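PDB 2HTB: putative glucose-6-phosphate 1-epimerase from Salmonella typhimurium, which probably interconverts the alpha and beta anomers of glucose 6-phosphate, acting as a hexose-6-phosphate 1-epimerase. Local coordinates for residues T30-R35 against H123-N128. Numbering follows the deposited sequence.
Sequences TPVLSR and HNEDDN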
ATOM      1  N   THR A  30      17.341   4.597 -17.097  1.00 34.83           N
ATOM      2  CA  THR A  30      17.394   3.550 -18.070  1.00 36.94           C
ATOM      3  C   THR A  30      16.272   3.936 -19.040  1.00 38.48           C
ATOM      4  O   THR A  30      15.544   4.883 -18.783  1.00 40.08           O
ATOM      5  CB  THR A  30      16.980   2.157 -17.495  1.00 37.20           C
ATOM      6  OG1 THR A  30      15.561   2.093 -17.489  1.00 36.57           O
ATOM      7  CG2 THR A  30      17.487   1.912 -16.102  1.00 36.13           C
ATOM      8  N   PRO A  31      16.143   3.235 -20.183  1.00 39.07           N
ATOM      9  CA  PRO A  31      15.182   3.752 -21.188  1.00 38.47           C
ATOM     10  C   PRO A  31      13.799   3.762 -20.633  1.00 37.35           C
ATOM     11  O   PRO A  31      12.911   4.429 -21.136  1.00 37.28           O
ATOM     12  CB  PRO A  31      15.269   2.747 -22.374  1.00 37.98           C
ATOM     13  CG  PRO A  31      16.019   1.554 -21.806  1.00 40.35           C
ATOM     14  CD  PRO A  31      16.898   2.059 -20.655  1.00 38.53           C
ATOM     15  N   VAL A  32      13.620   3.019 -19.565  1.00 37.06           N
ATOM     16  CA  VAL A  32      12.284   2.913 -18.995  1.00 35.01           C
ATOM     17  C   VAL A  32      12.093   3.512 -17.619  1.00 32.55           C
ATOM     18  O   VAL A  32      10.973   3.681 -17.218  1.00 32.68           O
ATOM     19  CB  VAL A  32      11.847   1.487 -19.062  1.00 36.07           C
ATOM     20  CG1 VAL A  32      11.043   1.110 -17.878  1.00 38.13           C
ATOM     21  CG2 VAL A  32      11.068   1.285 -20.330  1.00 35.25           C
ATOM     22  N   LEU A  33      13.165   3.881 -16.930  1.00 31.12           N
ATOM     23  CA  LEU A  33      13.070   4.380 -15.565  1.00 29.85           C
ATOM     24  C   LEU A  33      13.636   5.749 -15.496  1.00 29.13           C
ATOM     25  O   LEU A  33      14.790   6.017 -16.037  1.00 28.07           O
ATOM     26  CB  LEU A  33      13.900   3.590 -14.622  1.00 29.44           C
ATOM     27  CG  LEU A  33      13.464   2.319 -13.959  1.00 31.32           C
ATOM     28  CD1 LEU A  33      14.767   1.661 -13.305  1.00 27.36           C
ATOM     29  CD2 LEU A  33      12.356   2.634 -12.926  1.00 29.41           C
ATOM     30  N   SER A  34      12.851   6.595 -14.815  0.70 25.67           N
ATOM     31  CA  SER A  34      13.278   7.934 -14.613  0.70 24.82           C
ATOM     32  C   SER A  34      12.887   8.453 -13.277  0.70 25.26           C
ATOM     33  O   SER A  34      12.089   7.890 -12.552  0.70 24.87           O
ATOM     34  CB  SER A  34      12.729   8.861 -15.675  0.70 23.37           C
ATOM     35  OG  SER A  34      11.318   8.740 -15.687  1.00 24.98           O
ATOM     36  N   ARG A  35      13.483   9.586 -12.993  1.00 26.69           N
ATOM     37  CA  ARG A  35      13.277  10.296 -11.816  1.00 27.53           C
ATOM     38  C   ARG A  35      12.775  11.679 -12.121  1.00 28.72           C
ATOM     39  O   ARG A  35      13.361  12.402 -12.953  1.00 31.06           O
ATOM     40  CB  ARG A  35      14.560  10.418 -11.099  1.00 28.20           C
ATOM     41  CG  ARG A  35      14.368  11.085  -9.795  1.00 29.62           C
ATOM     42  CD  ARG A  35      15.660  11.777  -9.533  1.00 38.77           C
ATOM     43  NE  ARG A  35      15.382  13.037  -8.883  1.00 40.57           N
ATOM     44  CZ  ARG A  35      16.265  13.981  -8.614  1.00 41.30           C
ATOM     45  NH1 ARG A  35      17.569  13.858  -8.958  1.00 40.13           N
ATOM     46  NH2 ARG A  35      15.809  15.063  -7.988  1.00 38.60           N
ATOM     47  N   HIS A 123      17.985  -2.066  -9.357  1.00 33.62           N
ATOM     48  CA  HIS A 123      16.895  -2.204 -10.338  1.00 35.20           C
ATOM     49  C   HIS A 123      17.444  -2.991 -11.534  1.00 37.55           C
ATOM     50  O   HIS A 123      18.656  -2.834 -11.898  1.00 37.68           O
ATOM     51  CB  HIS A 123      16.320  -0.814 -10.766  1.00 32.47           C
ATOM     52  CG  HIS A 123      17.335   0.066 -11.398  1.00 29.83           C
ATOM     53  ND1 HIS A 123      17.703  -0.056 -12.718  1.00 31.71           N
ATOM     54  CD2 HIS A 123      18.106   1.057 -10.887  1.00 29.33           C
ATOM     55  CE1 HIS A 123      18.657   0.826 -12.997  1.00 32.27           C
ATOM     56  NE2 HIS A 123      18.919   1.513 -11.897  1.00 30.23           N
ATOM     57  N   ASN A 124      16.581  -3.845 -12.089  1.00 38.29           N
ATOM     58  CA  ASN A 124      16.791  -4.471 -13.361  1.00 40.77           C
ATOM     59  C   ASN A 124      15.489  -4.438 -14.136  1.00 39.69           C
ATOM     60  O   ASN A 124      14.411  -4.227 -13.577  1.00 38.06           O
ATOM     61  CB  ASN A 124      17.403  -5.882 -13.246  1.00 42.46           C
ATOM     62  CG  ASN A 124      16.394  -6.900 -12.764  1.00 52.79           C
ATOM     63  OD1 ASN A 124      16.505  -7.481 -11.633  1.00 61.55           O
ATOM     64  ND2 ASN A 124      15.358  -7.136 -13.608  1.00 61.85           N
ATOM     65  N   GLU A 125      15.609  -4.569 -15.453  1.00 40.83           N
ATOM     66  CA  GLU A 125      14.437  -4.665 -16.353  1.00 41.10           C
ATOM     67  C   GLU A 125      14.602  -5.716 -17.455  1.00 42.22           C
ATOM     68  O   GLU A 125      15.712  -6.169 -17.774  1.00 42.34           O
ATOM     69  CB  GLU A 125      14.101  -3.325 -16.956  1.00 40.04           C
ATOM     70  CG  GLU A 125      15.287  -2.690 -17.692  1.00 41.71           C
ATOM     71  CD  GLU A 125      15.090  -1.225 -17.961  1.00 41.80           C
ATOM     72  OE1 GLU A 125      15.043  -0.435 -16.976  1.00 39.39           O
ATOM     73  OE2 GLU A 125      15.000  -0.860 -19.155  1.00 44.87           O
ATOM     74  N   ASP A 126      13.455  -6.025 -18.055  1.00 43.71           N
ATOM     75  CA  ASP A 126      13.183  -7.098 -19.025  1.00 43.71           C
ATOM     76  C   ASP A 126      12.261  -6.524 -20.026  1.00 44.12           C
ATOM     77  O   ASP A 126      11.798  -5.380 -19.879  1.00 44.27           O
ATOM     78  CB  ASP A 126      12.247  -8.122 -18.384  1.00 43.15           C
ATOM     79  CG  ASP A 126      12.969  -9.169 -17.824  1.00 43.81           C
ATOM     80  OD1 ASP A 126      14.162  -8.988 -17.912  1.00 48.80           O
ATOM     81  OD2 ASP A 126      12.422 -10.143 -17.294  1.00 48.10           O
ATOM     82  N   ASP A 127      11.875  -7.406 -20.937  1.00 43.62           N
ATOM     83  CA  ASP A 127      10.755  -7.216 -21.789  1.00 44.03           C
ATOM     84  C   ASP A 127       9.463  -7.436 -20.999  1.00 44.29           C
ATOM     85  O   ASP A 127       8.418  -7.018 -21.454  1.00 45.77           O
ATOM     86  CB  ASP A 127      10.847  -8.200 -22.951  1.00 44.41           C
ATOM     87  CG  ASP A 127      12.194  -8.103 -23.723  1.00 46.62           C
ATOM     88  OD1 ASP A 127      12.932  -7.077 -23.710  1.00 44.02           O
ATOM     89  OD2 ASP A 127      12.512  -9.112 -24.369  1.00 50.78           O
ATOM     90  N   ASN A 128       9.502  -8.058 -19.810  1.00 43.72           N
ATOM     91  CA  ASN A 128       8.252  -8.291 -19.049  1.00 41.79           C
ATOM     92  C   ASN A 128       7.873  -7.238 -17.998  1.00 40.37           C
ATOM     93  O   ASN A 128       6.696  -7.204 -17.519  1.00 38.56           O
ATOM     94  CB  ASN A 128       8.281  -9.674 -18.381  1.00 43.60           C
ATOM     95  CG  ASN A 128       8.337 -10.839 -19.405  1.00 46.45           C
ATOM     96  OD1 ASN A 128       8.597 -11.957 -19.030  1.00 46.92           O
ATOM     97  ND2 ASN A 128       8.092 -10.557 -20.687  1.00 50.24           N
TER
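The His123 ring takes Leu33 CD1 over one face. Two antiparallel sheets of this beta-rich galactose-mutarotase-type fold meet here, at the protein surface and away from the probable active site. Leu33 CD1 stands 3.8 Å from the His123 ring centroid, 27° off the normal, a CH-pi contact. It is off-centre, on the ND1 side, with Leu33 CD1 3.5 Å from His123 ND1. Thr30 CG2 meets the same ring obliquely, 3.5 Å from His123 CE1. The second flat group is the Glu125 carboxylate, which receives the Thr30 hydroxyl. Thr30 OG1 donates to Glu125 OE1 over 2.6 Å, on the syn side and 18° out of the carboxylate plane. The other oxygen, Glu125 OE2, lies beside the Pro31 ring, 3.7 Å from Pro31 CG, with Val32 CB slightly farther off.

Thr30 lies in what may be an ST turn leading into strand 33-38, though the position of Val32 N is uncertain. Strand 119-125 is an edge strand of its sheet. Leu33 also touches Ile44 and Val46 of its own sheet and Leu132 of the facing one. His123 further rests on Leu29.

The chi1 of Glu125 (55°) tucks CG over its own backbone, and the chain then extends, which carries the carboxylate to the turn. The Thr30 hydroxyl thus works in both roles. It donates a hydrogen bond to Glu125 and accepts a weak bond from the backbone of its own turn, 3.0 Å from Leu33 N to Thr30 OG1.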